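Tyrosine-protein phosphatase YwqE (Bacillus subtilis, PDB 3QY7) removes phosphate from phosphotyrosine residues of proteins such as YwqD, YwqF and Ssb, as a manganese-dependent phosphatase. Local coordinates at residues Met1-Asp14 and Gln32-Asn45. Numbering follows the deposited sequence.
Sequences MIDIHCHILPAMDD and QGIRTIIATPHHNN. With MG (magnesium ion), chain D; FE (Fe (III) ion), chain C.
Asp13 OD2 takes two hydrogen bonds from opposite faces of its carboxylate plane: His7 ND1 meets its syn side at 2.7 Å, and the backbone N of His42, across the contact, its anti side at 3.0 Å. With chi1 of 70° the Asp13 carboxylate is tucked between its own N and carbonyl carbon, which brings OD2 up to Pro41 CA. The first of these bonds lies in the His7 ring plane, fixing that ring's rotation while NE2 binds iron 2.1 Å away, and the carboxylate probably makes the imidazole a stronger ligand. Thr40 OG1 lies over one face of the same ring and the magnesium ion over the other, both offset toward the rim. Thr40 clasps Cys6 twice: its OG1, turned in over its own backbone by chi1 of 56°, accepts from Cys6 N at 2.9 Å, and its N donates almost straight to Cys6 O. OG1 also sits 3.2 Å from His5 CD2, beside the second iron-binding imidazole. Further back, Cys6 CB presses on Ile37 CG2 at a tight 3.5 Å, and Leu9 lays CG and CD1 against Ala39 CB. Asp3 pairs in parallel with Ile37, its N bonded to Thr36 O and its O to Ile38 N (2.8 Å). Beyond the C-terminal ends of these beta-alpha-beta strands, His5 and His7 join Glu80 and Asp194 on iron, and Asp14 and His42 join His196 on magnesium, in the metal centre of this PHP-like TIM-barrel phosphatase.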
loop_
_atom_site.group_PDB
_atom_site.type_symbol
_atom_site.label_atom_id
_atom_site.label_comp_id
_atom_site.label_asym_id
_atom_site.label_seq_id
_atom_site.Cartn_x
_atom_site.Cartn_y
_atom_site.Cartn_z
ATOM N N MET A 1 5.741 -14.007 -1.679
ATOM C CA MET A 1 4.757 -12.895 -1.774
ATOM C C MET A 1 5.428 -11.542 -1.770
ATOM O O MET A 1 6.526 -11.395 -1.249
ATOM C CB MET A 1 3.773 -12.973 -0.605
ATOM C CG MET A 1 2.894 -14.183 -0.653
ATOM S SD MET A 1 1.597 -14.015 0.578
ATOM C CE MET A 1 2.574 -14.100 2.046
ATOM N N ILE A 2 4.721 -10.555 -2.314
ATOM C CA ILE A 2 5.212 -9.184 -2.440
ATOM C C ILE A 2 4.351 -8.282 -1.577
ATOM O O ILE A 2 3.127 -8.339 -1.657
ATOM C CB ILE A 2 5.107 -8.742 -3.899
ATOM C CG1 ILE A 2 5.997 -9.630 -4.777
ATOM C CG2 ILE A 2 5.470 -7.262 -4.078
ATOM C CD1 ILE A 2 5.591 -9.574 -6.210
ATOM N N ASP A 3 4.998 -7.451 -0.764
ATOM C CA ASP A 3 4.311 -6.473 0.097
ATOM C C ASP A 3 4.506 -5.109 -0.541
ATOM O O ASP A 3 5.638 -4.665 -0.698
ATOM C CB ASP A 3 4.938 -6.525 1.496
ATOM C CG ASP A 3 4.170 -5.717 2.530
ATOM O OD1 ASP A 3 2.936 -5.583 2.388
ATOM O OD2 ASP A 3 4.816 -5.228 3.487
ATOM N N ILE A 4 3.405 -4.459 -0.931
ATOM C CA ILE A 4 3.501 -3.233 -1.738
ATOM C C ILE A 4 3.464 -1.918 -0.955
ATOM O O ILE A 4 3.508 -0.843 -1.558
ATOM C CB ILE A 4 2.443 -3.178 -2.882
ATOM C CG1 ILE A 4 1.010 -3.023 -2.344
ATOM C CG2 ILE A 4 2.576 -4.402 -3.768
ATOM C CD1 ILE A 4 0.080 -2.330 -3.359
ATOM N N HIS A 5 3.330 -2.005 0.371
ATOM C CA HIS A 5 3.220 -0.816 1.234
ATOM C C HIS A 5 3.854 -1.166 2.577
ATOM O O HIS A 5 3.360 -2.036 3.284
ATOM C CB HIS A 5 1.729 -0.441 1.373
ATOM C CG HIS A 5 1.450 0.781 2.202
ATOM N ND1 HIS A 5 0.232 1.420 2.145
ATOM C CD2 HIS A 5 2.212 1.499 3.063
ATOM C CE1 HIS A 5 0.240 2.461 2.967
ATOM N NE2 HIS A 5 1.431 2.538 3.526
ATOM N N CYS A 6 4.965 -0.511 2.911
ATOM C CA CYS A 6 5.736 -0.903 4.094
ATOM C C CYS A 6 6.716 0.196 4.475
ATOM O O CYS A 6 7.378 0.786 3.617
ATOM C CB CYS A 6 6.495 -2.194 3.797
ATOM S SG CYS A 6 7.151 -2.989 5.272
ATOM N N HIS A 7 6.801 0.480 5.769
ATOM C CA HIS A 7 7.655 1.543 6.255
ATOM C C HIS A 7 8.863 0.943 6.943
ATOM O O HIS A 7 9.141 1.180 8.128
ATOM C CB HIS A 7 6.823 2.485 7.133
ATOM C CG HIS A 7 5.678 3.092 6.395
ATOM N ND1 HIS A 7 5.759 4.333 5.800
ATOM C CD2 HIS A 7 4.456 2.600 6.083
ATOM C CE1 HIS A 7 4.608 4.597 5.201
ATOM N NE2 HIS A 7 3.808 3.558 5.341
ATOM N N ILE A 8 9.597 0.143 6.160
ATOM C CA ILE A 8 10.771 -0.585 6.631
ATOM C C ILE A 8 12.074 0.231 6.552
ATOM O O ILE A 8 13.023 -0.068 7.273
ATOM C CB ILE A 8 10.924 -1.957 5.905
ATOM C CG1 ILE A 8 11.899 -2.874 6.658
ATOM C CG2 ILE A 8 11.357 -1.755 4.449
ATOM C CD1 ILE A 8 11.848 -4.316 6.158
ATOM N N LEU A 9 12.124 1.253 5.694
ATOM C CA LEU A 9 13.328 2.082 5.605
ATOM C C LEU A 9 13.507 2.899 6.888
ATOM O O LEU A 9 12.544 3.483 7.392
ATOM C CB LEU A 9 13.304 2.991 4.375
ATOM C CG LEU A 9 13.324 2.257 3.034
ATOM C CD1 LEU A 9 13.262 3.227 1.863
ATOM C CD2 LEU A 9 14.530 1.293 2.890
ATOM N N PRO A 10 14.733 2.919 7.413
ATOM C CA PRO A 10 14.997 3.572 8.694
ATOM C C PRO A 10 15.169 5.079 8.578
ATOM O O PRO A 10 15.683 5.572 7.561
ATOM C CB PRO A 10 16.323 2.948 9.116
ATOM C CG PRO A 10 17.044 2.738 7.803
ATOM C CD PRO A 10 15.950 2.292 6.855
ATOM N N ALA A 11 14.743 5.783 9.629
ATOM C CA ALA A 11 14.936 7.226 9.773
ATOM C C ALA A 11 14.399 8.010 8.580
ATOM O O ALA A 11 15.051 8.937 8.089
ATOM C CB ALA A 11 16.422 7.542 10.012
ATOM N N MET A 12 13.216 7.644 8.102
ATOM C CA MET A 12 12.570 8.360 7.040
ATOM C C MET A 12 11.243 8.915 7.416
ATOM O O MET A 12 10.808 9.911 6.954
ATOM C CB MET A 12 12.352 7.453 5.837
ATOM C CG MET A 12 13.569 6.993 5.229
ATOM S SD MET A 12 13.528 7.073 3.456
ATOM C CE MET A 12 15.185 7.085 3.132
ATOM N N ASP A 13 10.619 8.186 8.297
ATOM C CA ASP A 13 9.253 8.353 8.619
ATOM C C ASP A 13 8.882 7.784 9.994
ATOM O O ASP A 13 9.671 7.673 10.860
ATOM C CB ASP A 13 8.257 8.097 7.477
ATOM C CG ASP A 13 8.152 6.627 7.092
ATOM O OD1 ASP A 13 8.714 5.853 7.787
ATOM O OD2 ASP A 13 7.502 6.384 6.124
ATOM N N ASP A 14 7.618 7.494 10.144
ATOM C CA ASP A 14 7.165 6.911 11.377
ATOM C C ASP A 14 7.358 5.394 11.484
ATOM O O ASP A 14 7.000 4.803 12.426
ATOM C CB ASP A 14 5.721 7.293 11.616
ATOM C CG ASP A 14 4.890 7.053 10.441
ATOM O OD1 ASP A 14 3.700 7.098 10.618
ATOM O OD2 ASP A 14 5.402 6.841 9.312
ATOM N N GLN A 32 6.499 -14.435 7.566
ATOM C CA GLN A 32 5.153 -14.325 6.993
ATOM C C GLN A 32 5.062 -14.759 5.524
ATOM O O GLN A 32 3.974 -14.725 4.930
ATOM C CB GLN A 32 4.647 -12.871 7.148
ATOM C CG GLN A 32 4.301 -12.454 8.563
ATOM C CD GLN A 32 2.906 -12.895 8.994
ATOM O OE1 GLN A 32 2.226 -13.629 8.278
ATOM N NE2 GLN A 32 2.463 -12.407 10.146
ATOM N N GLY A 33 6.183 -15.163 4.926
ATOM C CA GLY A 33 6.194 -15.594 3.535
ATOM C C GLY A 33 6.437 -14.490 2.528
ATOM O O GLY A 33 6.298 -14.704 1.333
ATOM N N ILE A 34 6.820 -13.310 3.008
ATOM C CA ILE A 34 7.158 -12.203 2.116
ATOM C C ILE A 34 8.625 -12.301 1.690
ATOM O O ILE A 34 9.496 -12.479 2.547
ATOM C CB ILE A 34 6.855 -10.850 2.813
ATOM C CG1 ILE A 34 5.355 -10.770 3.171
ATOM C CG2 ILE A 34 7.340 -9.668 1.963
ATOM C CD1 ILE A 34 4.979 -9.670 4.188
ATOM N N ARG A 35 8.887 -12.215 0.379
ATOM C CA ARG A 35 10.264 -12.256 -0.148
ATOM C C ARG A 35 10.678 -10.905 -0.706
ATOM O O ARG A 35 11.867 -10.634 -0.884
ATOM C CB ARG A 35 10.426 -13.288 -1.287
ATOM C CG ARG A 35 9.549 -14.531 -1.238
ATOM C CD ARG A 35 9.679 -15.326 0.045
ATOM N NE ARG A 35 10.956 -16.027 0.171
ATOM C CZ ARG A 35 11.908 -15.718 1.052
ATOM N NH1 ARG A 35 11.750 -14.704 1.899
ATOM N NH2 ARG A 35 13.023 -16.439 1.084
ATOM N N THR A 36 9.686 -10.069 -1.005
ATOM C CA THR A 36 9.951 -8.816 -1.687
ATOM C C THR A 36 9.080 -7.745 -1.052
ATOM O O THR A 36 7.879 -7.960 -0.904
ATOM C CB THR A 36 9.624 -8.913 -3.184
ATOM O OG1 THR A 36 10.271 -10.075 -3.746
ATOM C CG2 THR A 36 10.077 -7.650 -3.924
ATOM N N ILE A 37 9.685 -6.613 -0.687
ATOM C CA ILE A 37 8.950 -5.484 -0.127
ATOM C C ILE A 37 9.191 -4.273 -0.990
ATOM O O ILE A 37 10.334 -3.956 -1.305
ATOM C CB ILE A 37 9.387 -5.165 1.330
ATOM C CG1 ILE A 37 8.912 -6.291 2.257
ATOM C CG2 ILE A 37 8.823 -3.782 1.755
ATOM C CD1 ILE A 37 9.333 -6.161 3.713
ATOM N N ILE A 38 8.119 -3.589 -1.381
ATOM C CA ILE A 38 8.308 -2.267 -1.949
ATOM C C ILE A 38 8.268 -1.283 -0.775
ATOM O O ILE A 38 7.217 -1.100 -0.144
ATOM C CB ILE A 38 7.242 -1.898 -2.990
ATOM C CG1 ILE A 38 7.171 -2.972 -4.076
ATOM C CG2 ILE A 38 7.555 -0.530 -3.587
ATOM C CD1 ILE A 38 6.025 -2.731 -5.122
ATOM N N ALA A 39 9.412 -0.696 -0.454
ATOM C CA ALA A 39 9.446 0.297 0.634
ATOM C C ALA A 39 8.693 1.516 0.175
ATOM O O ALA A 39 8.877 1.978 -0.959
ATOM C CB ALA A 39 10.847 0.657 1.001
ATOM N N THR A 40 7.793 2.018 1.036
ATOM C CA THR A 40 6.965 3.172 0.681
ATOM C C THR A 40 7.023 4.233 1.781
ATOM O O THR A 40 5.986 4.521 2.411
ATOM C CB THR A 40 5.509 2.780 0.445
ATOM O OG1 THR A 40 4.999 2.108 1.602
ATOM C CG2 THR A 40 5.399 1.846 -0.747
ATOM N N PRO A 41 8.222 4.800 2.019
ATOM C CA PRO A 41 8.314 5.882 3.008
ATOM C C PRO A 41 7.415 7.043 2.588
ATOM O O PRO A 41 7.204 7.259 1.386
ATOM C CB PRO A 41 9.777 6.310 2.937
ATOM C CG PRO A 41 10.246 5.903 1.574
ATOM C CD PRO A 41 9.493 4.623 1.283
ATOM N N HIS A 42 6.889 7.787 3.563
ATOM C CA HIS A 42 6.118 8.958 3.224
ATOM C C HIS A 42 7.023 9.905 2.442
ATOM O O HIS A 42 8.137 10.003 2.727
ATOM C CB HIS A 42 5.514 9.671 4.477
ATOM C CG HIS A 42 4.498 8.855 5.214
ATOM N ND1 HIS A 42 3.162 8.857 4.904
ATOM C CD2 HIS A 42 4.636 8.019 6.253
ATOM C CE1 HIS A 42 2.532 8.023 5.693
ATOM N NE2 HIS A 42 3.402 7.492 6.523
ATOM N N HIS A 43 6.500 10.585 1.435
ATOM C CA HIS A 43 7.356 11.470 0.638
ATOM C C HIS A 43 7.781 12.717 1.424
ATOM O O HIS A 43 8.847 13.275 1.170
ATOM C CB HIS A 43 6.718 11.816 -0.707
ATOM C CG HIS A 43 5.625 12.829 -0.613
ATOM N ND1 HIS A 43 5.708 14.068 -1.210
ATOM C CD2 HIS A 43 4.423 12.787 0.008
ATOM C CE1 HIS A 43 4.604 14.749 -0.959
ATOM N NE2 HIS A 43 3.807 13.996 -0.219
ATOM N N ASN A 44 6.984 13.068 2.411
ATOM C CA ASN A 44 7.265 14.108 3.386
ATOM C C ASN A 44 7.240 13.539 4.779
ATOM O O ASN A 44 6.419 12.781 5.094
ATOM C CB ASN A 44 6.126 15.109 3.424
ATOM C CG ASN A 44 6.120 16.003 2.290
ATOM O OD1 ASN A 44 7.141 16.438 1.858
ATOM N ND2 ASN A 44 4.966 16.305 1.799
ATOM N N ASN A 45 8.154 13.955 5.607
ATOM C CA ASN A 45 8.157 13.580 6.987
ATOM C C ASN A 45 8.502 14.823 7.800
ATOM O O ASN A 45 9.636 15.121 8.095
ATOM C CB ASN A 45 9.117 12.427 7.209
ATOM C CG ASN A 45 9.876 12.488 8.484
ATOM O OD1 ASN A 45 9.327 12.377 9.512
ATOM N ND2 ASN A 45 11.135 12.558 8.389
HETATM MG MG MG D . 3.152 5.990 8.635
HETATM FE FE FE C . 1.691 3.776 5.239
HETATM O O HOH W 1 -0.132 4.134 5.490
#